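Local coordinates for endopolygalacturonase (Chondrostereum purpureum, PDB 1K5C), which probably hydrolyses the alpha-1,4 linkages between galacturonosyl units within polygalacturonan chains of the plant cell wall, as a family 28 glycoside hydrolase, at residues A[69-74]-A[108-113]; A[205-210]-A[235-240]. One frame throughout, in Å; residues are numbered along the deposited sequence. Where two conformers were deposited one is given.

Contact 1 of 2, residues A[69-74]-A[108-113]; sequences NFVGAD and TYKKFE
F70 and Y109 pair as neighbours on two parallel strands, 69-71 and 108-110, whose axes approach to 4.9 Å and diverge by only 3°. Backbone bonds set the register: F70 N donates to T108 O at 2.8 Å, K110 N to F70 O, and G72 N to K110 O. Past K110 the match slips, and G72 lies opposite F112 instead of K111. The displaced K111 O is taken by D74 N at 2.8 Å, while a side chain at position 72 would collide with this carbonyl and with F112 CB.

Aromatic contacts fill the inner face. F70 CB meets Y109 CD2 at 3.3 Å, and the two ring planes, though tilted by only 16°, are slid apart so that they barely overlap. F70 CG, anti to the backbone N (chi1 -170°), lies against Y109 CD2 and CE2. Farther round the ring, F70 CE1 comes to 3.5 Å from F112 CD2. An alanine in place of F70 would probably leave F112 without this neighbour and open a gap beside the Y109 ring.

On the opposite face, one of two modelled conformers of K110 places NZ near N69 OD1, a doubtful bond; N69 ND2 is hydrogen-bonded to T42 OG1 of the preceding coil.

An apolar aromatic cluster, joined by I63 and I103, thus lines the interior of the right-handed parallel beta-helix, whereas the outer face is mainly polar (N69, T108, K110), with V71 the exception.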
ATOM      1  N   ASN A  69      -2.868 -12.251 -17.282  1.00 12.07           N
ATOM      2  CA  ASN A  69      -3.243 -10.953 -17.876  1.00 12.01           C
ATOM      3  C   ASN A  69      -4.680 -10.684 -17.408  1.00 11.24           C
ATOM      4  O   ASN A  69      -5.617 -11.267 -17.935  1.00 12.34           O
ATOM      5  CB  ASN A  69      -3.153 -11.084 -19.393  1.00 13.37           C
ATOM      6  CG  ASN A  69      -3.581  -9.860 -20.115  1.00 15.28           C
ATOM      7  OD1 ASN A  69      -3.412  -8.749 -19.610  1.00 20.41           O
ATOM      8  ND2 ASN A  69      -4.144  -9.987 -21.298  1.00 20.84           N
ATOM      9  N   PHE A  70      -4.837  -9.827 -16.384  1.00 11.46           N
ATOM     10  CA  PHE A  70      -6.143  -9.543 -15.820  1.00 11.57           C
ATOM     11  C   PHE A  70      -6.645  -8.230 -16.341  1.00 11.32           C
ATOM     12  O   PHE A  70      -6.013  -7.180 -16.117  1.00 12.17           O
ATOM     13  CB  PHE A  70      -6.081  -9.576 -14.274  1.00 11.78           C
ATOM     14  CG  PHE A  70      -7.434  -9.518 -13.616  1.00 11.61           C
ATOM     15  CD1 PHE A  70      -8.139  -8.324 -13.486  1.00 12.50           C
ATOM     16  CD2 PHE A  70      -7.993 -10.702 -13.091  1.00 12.41           C
ATOM     17  CE1 PHE A  70      -9.356  -8.277 -12.875  1.00 13.07           C
ATOM     18  CE2 PHE A  70      -9.232 -10.669 -12.484  1.00 13.47           C
ATOM     19  CZ  PHE A  70      -9.927  -9.461 -12.407  1.00 13.61           C
ATOM     20  N   VAL A  71      -7.770  -8.273 -17.066  1.00 11.67           N
ATOM     21  CA  VAL A  71      -8.326  -7.138 -17.776  1.00 12.01           C
ATOM     22  C   VAL A  71      -9.610  -6.767 -17.061  1.00 11.53           C
ATOM     23  O   VAL A  71     -10.642  -7.447 -17.195  1.00 12.12           O
ATOM     24  CB  VAL A  71      -8.571  -7.516 -19.269  1.00 12.81           C
ATOM     25  CG1 VAL A  71      -9.266  -6.342 -19.999  1.00 14.98           C
ATOM     26  CG2 VAL A  71      -7.272  -7.957 -19.926  1.00 15.18           C
ATOM     27  N   GLY A  72      -9.571  -5.689 -16.290  1.00 11.61           N
ATOM     28  CA  GLY A  72     -10.697  -5.346 -15.409  1.00 11.66           C
ATOM     29  C   GLY A  72     -11.867  -4.709 -16.090  1.00 11.37           C
ATOM     30  O   GLY A  72     -12.995  -4.776 -15.579  1.00 11.72           O
ATOM     31  N   ALA A  73     -11.617  -3.995 -17.226  1.00 11.80           N
ATOM     32  CA  ALA A  73     -12.692  -3.316 -17.970  1.00 12.77           C
ATOM     33  C   ALA A  73     -13.503  -2.402 -17.017  1.00 11.90           C
ATOM     34  O   ALA A  73     -14.711  -2.202 -17.208  1.00 12.77           O
ATOM     35  CB  ALA A  73     -13.552  -4.326 -18.734  1.00 13.56           C
ATOM     36  N   ASP A  74     -12.814  -1.792 -16.052  1.00 11.59           N
ATOM     37  CA  ASP A  74     -13.354  -0.799 -15.117  1.00 11.80           C
ATOM     38  C   ASP A  74     -14.454  -1.371 -14.190  1.00 11.86           C
ATOM     39  O   ASP A  74     -15.185  -0.627 -13.571  1.00 13.33           O
ATOM     40  CB  ASP A  74     -13.835   0.458 -15.851  1.00 13.48           C
ATOM     41  CG  ASP A  74     -12.718   1.257 -16.446  1.00 18.49           C
ATOM     42  OD1 ASP A  74     -11.659   1.345 -15.824  1.00 28.93           O
ATOM     43  OD2 ASP A  74     -12.978   1.883 -17.492  1.00 26.41           O
ATOM     44  N   THR A 108       0.109  -9.104 -15.076  1.00 11.63           N
ATOM     45  CA  THR A 108      -0.306  -7.708 -15.203  1.00 11.89           C
ATOM     46  C   THR A 108      -1.790  -7.619 -14.915  1.00 12.08           C
ATOM     47  O   THR A 108      -2.572  -8.331 -15.554  1.00 13.43           O
ATOM     48  CB  THR A 108      -0.012  -7.152 -16.614  1.00 13.71           C
ATOM     49  OG1 THR A 108       1.383  -7.300 -16.871  1.00 18.12           O
ATOM     50  CG2 THR A 108      -0.337  -5.692 -16.753  1.00 15.78           C
ATOM     51  N   TYR A 109      -2.158  -6.775 -13.961  1.00 11.49           N
ATOM     52  CA  TYR A 109      -3.524  -6.575 -13.498  1.00 11.43           C
ATOM     53  C   TYR A 109      -3.901  -5.140 -13.785  1.00 11.50           C
ATOM     54  O   TYR A 109      -3.233  -4.216 -13.293  1.00 12.60           O
ATOM     55  CB  TYR A 109      -3.634  -6.851 -11.970  1.00 11.90           C
ATOM     56  CG  TYR A 109      -3.523  -8.343 -11.677  1.00 11.49           C
ATOM     57  CD1 TYR A 109      -2.354  -9.049 -11.798  1.00 11.64           C
ATOM     58  CD2 TYR A 109      -4.702  -9.046 -11.370  1.00 11.71           C
ATOM     59  CE1 TYR A 109      -2.305 -10.438 -11.576  1.00 11.51           C
ATOM     60  CE2 TYR A 109      -4.661 -10.421 -11.167  1.00 11.08           C
ATOM     61  CZ  TYR A 109      -3.469 -11.114 -11.259  1.00 11.69           C
ATOM     62  OH  TYR A 109      -3.478 -12.466 -11.056  1.00 12.31           O
ATOM     63  N   LYS A 110      -4.991  -4.942 -14.559  1.00 11.64           N
ATOM     64  CA  LYS A 110      -5.317  -3.577 -15.005  1.00 11.55           C
ATOM     65  C   LYS A 110      -6.769  -3.218 -14.796  1.00 10.94           C
ATOM     66  O   LYS A 110      -7.681  -4.016 -14.991  1.00 11.88           O
ATOM     67  CB  LYS A 110      -5.043  -3.505 -16.554  1.00 14.16           C
ATOM     68  CG  LYS A 110      -3.625  -3.858 -16.958  0.70 13.92           C
ATOM     69  CD  LYS A 110      -3.445  -4.326 -18.390  0.70 17.26           C
ATOM     70  CE  LYS A 110      -3.956  -5.830 -18.558  0.70 19.36           C
ATOM     71  NZ  LYS A 110      -3.601  -6.162 -19.993  0.70 18.83           N
ATOM     72  N   LYS A 111      -6.979  -1.927 -14.477  1.00 11.27           N
ATOM     73  CA  LYS A 111      -8.265  -1.248 -14.722  1.00 11.70           C
ATOM     74  C   LYS A 111      -9.437  -1.928 -14.072  1.00 11.13           C
ATOM     75  O   LYS A 111     -10.446  -2.299 -14.670  1.00 11.81           O
ATOM     76  CB  LYS A 111      -8.485  -1.084 -16.236  1.00 13.51           C
ATOM     77  CG  LYS A 111      -7.521  -0.069 -16.865  1.00 16.55           C
ATOM     78  CD  LYS A 111      -7.902   1.360 -16.458  1.00 21.80           C
ATOM     79  CE  LYS A 111      -7.166   2.433 -17.191  1.00 41.18           C
ATOM     80  NZ  LYS A 111      -7.862   3.716 -16.795  1.00 38.78           N
ATOM     81  N   PHE A 112      -9.327  -2.106 -12.726  1.00 11.82           N
ATOM     82  CA  PHE A 112     -10.523  -2.430 -11.936  1.00 11.65           C
ATOM     83  C   PHE A 112     -10.489  -1.585 -10.672  1.00 10.84           C
ATOM     84  O   PHE A 112      -9.486  -0.934 -10.341  1.00 11.62           O
ATOM     85  CB  PHE A 112     -10.642  -3.931 -11.636  1.00 11.93           C
ATOM     86  CG  PHE A 112      -9.493  -4.503 -10.844  1.00 12.10           C
ATOM     87  CD1 PHE A 112      -9.487  -4.451  -9.461  1.00 12.68           C
ATOM     88  CD2 PHE A 112      -8.436  -5.125 -11.538  1.00 13.79           C
ATOM     89  CE1 PHE A 112      -8.448  -5.051  -8.741  1.00 14.29           C
ATOM     90  CE2 PHE A 112      -7.408  -5.703 -10.837  1.00 15.23           C
ATOM     91  CZ  PHE A 112      -7.396  -5.652  -9.441  1.00 15.22           C
ATOM     92  N   GLU A 113     -11.615  -1.636  -9.959  1.00 11.14           N
ATOM     93  CA  GLU A 113     -11.790  -0.853  -8.732  1.00 10.93           C
ATOM     94  C   GLU A 113     -12.151  -1.789  -7.590  1.00 10.69           C
ATOM     95  O   GLU A 113     -12.959  -2.706  -7.752  1.00 11.66           O
ATOM     96  CB  GLU A 113     -12.918   0.165  -8.930  1.00 11.84           C
ATOM     97  CG  GLU A 113     -13.329   0.887  -7.635  1.00 12.29           C
ATOM     98  CD  GLU A 113     -14.279   2.005  -7.895  1.00 14.56           C
ATOM     99  OE1 GLU A 113     -14.002   2.910  -8.656  1.00 29.66           O
ATOM    100  OE2 GLU A 113     -15.302   2.038  -7.231  1.00 19.90           O
TER

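Contact 2 of 2, residues A[205-210]-A[235-240]; sequences GKHVSN and SASVSG
S237 OG is gripped by two groups: H207 ND1 lies 2.8 Å from it, and a water O lies 2.6 Å from S237 OG. The hydroxyl sits at the edge of the imidazole, in the ring plane, and the bond is nearly straight at 167°. S237 holds OG between its backbone N and carbonyl carbon (chi1 56°), on the same face of the strand pair as H207, whose ring leans across toward it. The same water donates to V208 O at 2.8 Å, so it bridges the hydroxyl and the main chain of the opposite strand. V208 O has a second donor in S239 N, at 2.9 Å.

The main chains of 207-209 and 237-240 run parallel, 10° apart, with V208 N bound to S237 O at 2.9 Å and S237 N to K206 O. This regular, residue-for-residue pairing joins successive coils of the right-handed parallel beta-helix of family 28. V208 and V238 turn to the opposite, buried face, where V208 CB and V238 CG2 are 4.5 Å apart and both side chains touch I202 of strand 197-202. The side chain of V238 is about 8 Å from that of K228, which binds galacturonate in a complex of this enzyme.

On the histidine face, S209 directs its hydroxyl to N182 OD1 of the preceding coil, a residue beside the glycan carried by N161. At N210 the chain turns a corner; its N donates to S239 O at 3.1 Å. Opposite it, the backbone angles of G240 would jam a CB against the preceding carbonyl.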
ATOM      1  N   GLY A 205      12.548  -9.866  11.116  1.00 11.89           N
ATOM      2  CA  GLY A 205      12.810 -10.779  10.007  1.00 13.30           C
ATOM      3  C   GLY A 205      12.422 -10.223   8.646  1.00 12.55           C
ATOM      4  O   GLY A 205      12.577 -10.974   7.655  1.00 14.51           O
ATOM      5  N   LYS A 206      11.962  -8.994   8.549  1.00 11.45           N
ATOM      6  CA  LYS A 206      11.528  -8.438   7.258  1.00 11.83           C
ATOM      7  C   LYS A 206      12.576  -7.489   6.709  1.00 11.20           C
ATOM      8  O   LYS A 206      13.240  -6.754   7.452  1.00 11.83           O
ATOM      9  CB  LYS A 206      10.173  -7.719   7.469  1.00 12.41           C
ATOM     10  CG  LYS A 206       9.084  -8.653   8.057  1.00 13.18           C
ATOM     11  CD  LYS A 206       8.888  -9.936   7.266  1.00 14.62           C
ATOM     12  CE  LYS A 206       7.763 -10.757   7.941  1.00 17.74           C
ATOM     13  NZ  LYS A 206       7.683 -12.096   7.304  1.00 22.90           N
ATOM     14  N   HIS A 207      12.695  -7.505   5.365  1.00 11.24           N
ATOM     15  CA  HIS A 207      13.763  -6.750   4.706  1.00 11.37           C
ATOM     16  C   HIS A 207      13.189  -6.138   3.435  1.00 10.74           C
ATOM     17  O   HIS A 207      12.763  -6.861   2.535  1.00 12.14           O
ATOM     18  CB  HIS A 207      14.930  -7.685   4.278  1.00 12.30           C
ATOM     19  CG  HIS A 207      15.511  -8.404   5.466  1.00 12.39           C
ATOM     20  ND1 HIS A 207      16.488  -7.849   6.286  1.00 13.82           N
ATOM     21  CD2 HIS A 207      15.198  -9.641   5.977  1.00 14.43           C
ATOM     22  CE1 HIS A 207      16.760  -8.713   7.266  1.00 14.56           C
ATOM     23  NE2 HIS A 207      16.021  -9.785   7.077  1.00 15.38           N
ATOM     24  N   VAL A 208      13.165  -4.798   3.402  1.00 10.90           N
ATOM     25  CA  VAL A 208      12.679  -4.050   2.217  1.00 10.61           C
ATOM     26  C   VAL A 208      13.912  -3.450   1.553  1.00 10.56           C
ATOM     27  O   VAL A 208      14.745  -2.833   2.216  1.00 11.51           O
ATOM     28  CB  VAL A 208      11.664  -2.995   2.621  1.00 10.93           C
ATOM     29  CG1 VAL A 208      11.412  -2.037   1.478  1.00 11.58           C
ATOM     30  CG2 VAL A 208      10.378  -3.676   3.081  1.00 11.37           C
ATOM     31  N   SER A 209      14.036  -3.646   0.214  1.00 10.79           N
ATOM     32  CA  SER A 209      15.205  -3.106  -0.472  1.00 10.97           C
ATOM     33  C   SER A 209      14.859  -2.730  -1.891  1.00 10.89           C
ATOM     34  O   SER A 209      13.966  -3.299  -2.527  1.00 11.09           O
ATOM     35  CB  SER A 209      16.348  -4.121  -0.463  1.00 12.27           C
ATOM     36  OG  SER A 209      15.919  -5.397  -0.935  1.00 13.80           O
ATOM     37  N   ASN A 210      15.640  -1.767  -2.423  1.00 10.68           N
ATOM     38  CA  ASN A 210      15.530  -1.353  -3.821  1.00 11.17           C
ATOM     39  C   ASN A 210      14.089  -0.952  -4.173  1.00 10.77           C
ATOM     40  O   ASN A 210      13.435  -1.556  -5.028  1.00 11.94           O
ATOM     41  CB  ASN A 210      16.099  -2.427  -4.770  1.00 11.95           C
ATOM     42  CG  ASN A 210      17.590  -2.569  -4.507  1.00 14.12           C
ATOM     43  OD1 ASN A 210      18.062  -3.714  -4.248  1.00 18.61           O
ATOM     44  ND2 ASN A 210      18.306  -1.542  -4.586  1.00 15.81           N
ATOM     45  N   SER A 235      16.643  -8.407  13.278  1.00 12.43           N
ATOM     46  CA  SER A 235      16.895  -9.145  11.999  1.00 12.96           C
ATOM     47  C   SER A 235      16.068  -8.580  10.863  1.00 12.24           C
ATOM     48  O   SER A 235      15.418  -9.332  10.109  1.00 13.60           O
ATOM     49  CB  SER A 235      16.622 -10.644  12.169  1.00 14.79           C
ATOM     50  OG  SER A 235      17.429 -11.196  13.177  0.61 15.96           O
ATOM     51  N   ALA A 236      16.067  -7.227  10.759  1.00 11.71           N
ATOM     52  CA  ALA A 236      15.186  -6.547   9.808  1.00 11.31           C
ATOM     53  C   ALA A 236      15.990  -5.416   9.144  1.00 10.95           C
ATOM     54  O   ALA A 236      17.029  -5.002   9.680  1.00 11.57           O
ATOM     55  CB  ALA A 236      13.956  -5.999  10.496  1.00 11.66           C
ATOM     56  N   SER A 237      15.485  -4.865   8.048  1.00 11.02           N
ATOM     57  CA  SER A 237      16.207  -3.734   7.413  1.00 11.10           C
ATOM     58  C   SER A 237      15.359  -3.082   6.350  1.00 10.69           C
ATOM     59  O   SER A 237      14.439  -3.685   5.790  1.00 11.19           O
ATOM     60  CB  SER A 237      17.518  -4.196   6.757  1.00 11.78           C
ATOM     61  OG  SER A 237      17.311  -5.224   5.803  1.00 12.54           O
ATOM     62  N   VAL A 238      15.725  -1.823   6.049  1.00 10.63           N
ATOM     63  CA  VAL A 238      15.256  -1.085   4.869  1.00 10.72           C
ATOM     64  C   VAL A 238      16.484  -0.518   4.225  1.00 10.44           C
ATOM     65  O   VAL A 238      17.236   0.194   4.872  1.00 11.44           O
ATOM     66  CB  VAL A 238      14.298   0.061   5.241  1.00 10.78           C
ATOM     67  CG1 VAL A 238      13.883   0.837   3.995  1.00 11.78           C
ATOM     68  CG2 VAL A 238      13.105  -0.472   6.018  1.00 11.46           C
ATOM     69  N   SER A 239      16.728  -0.852   2.921  1.00 10.90           N
ATOM     70  CA  SER A 239      17.962  -0.377   2.273  1.00 11.82           C
ATOM     71  C   SER A 239      17.710  -0.059   0.817  1.00 11.28           C
ATOM     72  O   SER A 239      17.250  -0.911   0.061  1.00 13.38           O
ATOM     73  CB  SER A 239      19.038  -1.437   2.393  1.00 12.72           C
ATOM     74  OG  SER A 239      20.286  -0.996   1.909  0.58 15.42           O
ATOM     75  N   GLY A 240      18.105   1.148   0.404  1.00 11.08           N
ATOM     76  CA  GLY A 240      18.040   1.495  -1.030  1.00 11.30           C
ATOM     77  C   GLY A 240      16.619   1.967  -1.393  1.00 11.38           C
ATOM     78  O   GLY A 240      15.859   1.212  -2.002  1.00 13.47           O
TER
HETATM   79  O   HOH W   1      16.833  -4.351   3.361  1.00 15.59           O

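Overall arrangement
From the N terminus, the chain first passes 69-74, makes a 33-residue excursion through strands 76-78 and 101-104, and returns at 108-113, where contact 1 closes the loop. Contact 2 opens much later: 205-210 is followed by 24 residues, including strand 223-230 with the galacturonate-binding R226 and K228, before 235-240 comes back alongside. The loops are in series, neither nested nor crossed. Contact 1 joins coils in the N-terminal part of the beta-helix and contact 2 coils further along it. Their nearest atoms are about 18 Å apart, without touching. Strands 101-104 and 223-230, enclosed by the two loops, belong to the same 11-strand parallel sheet.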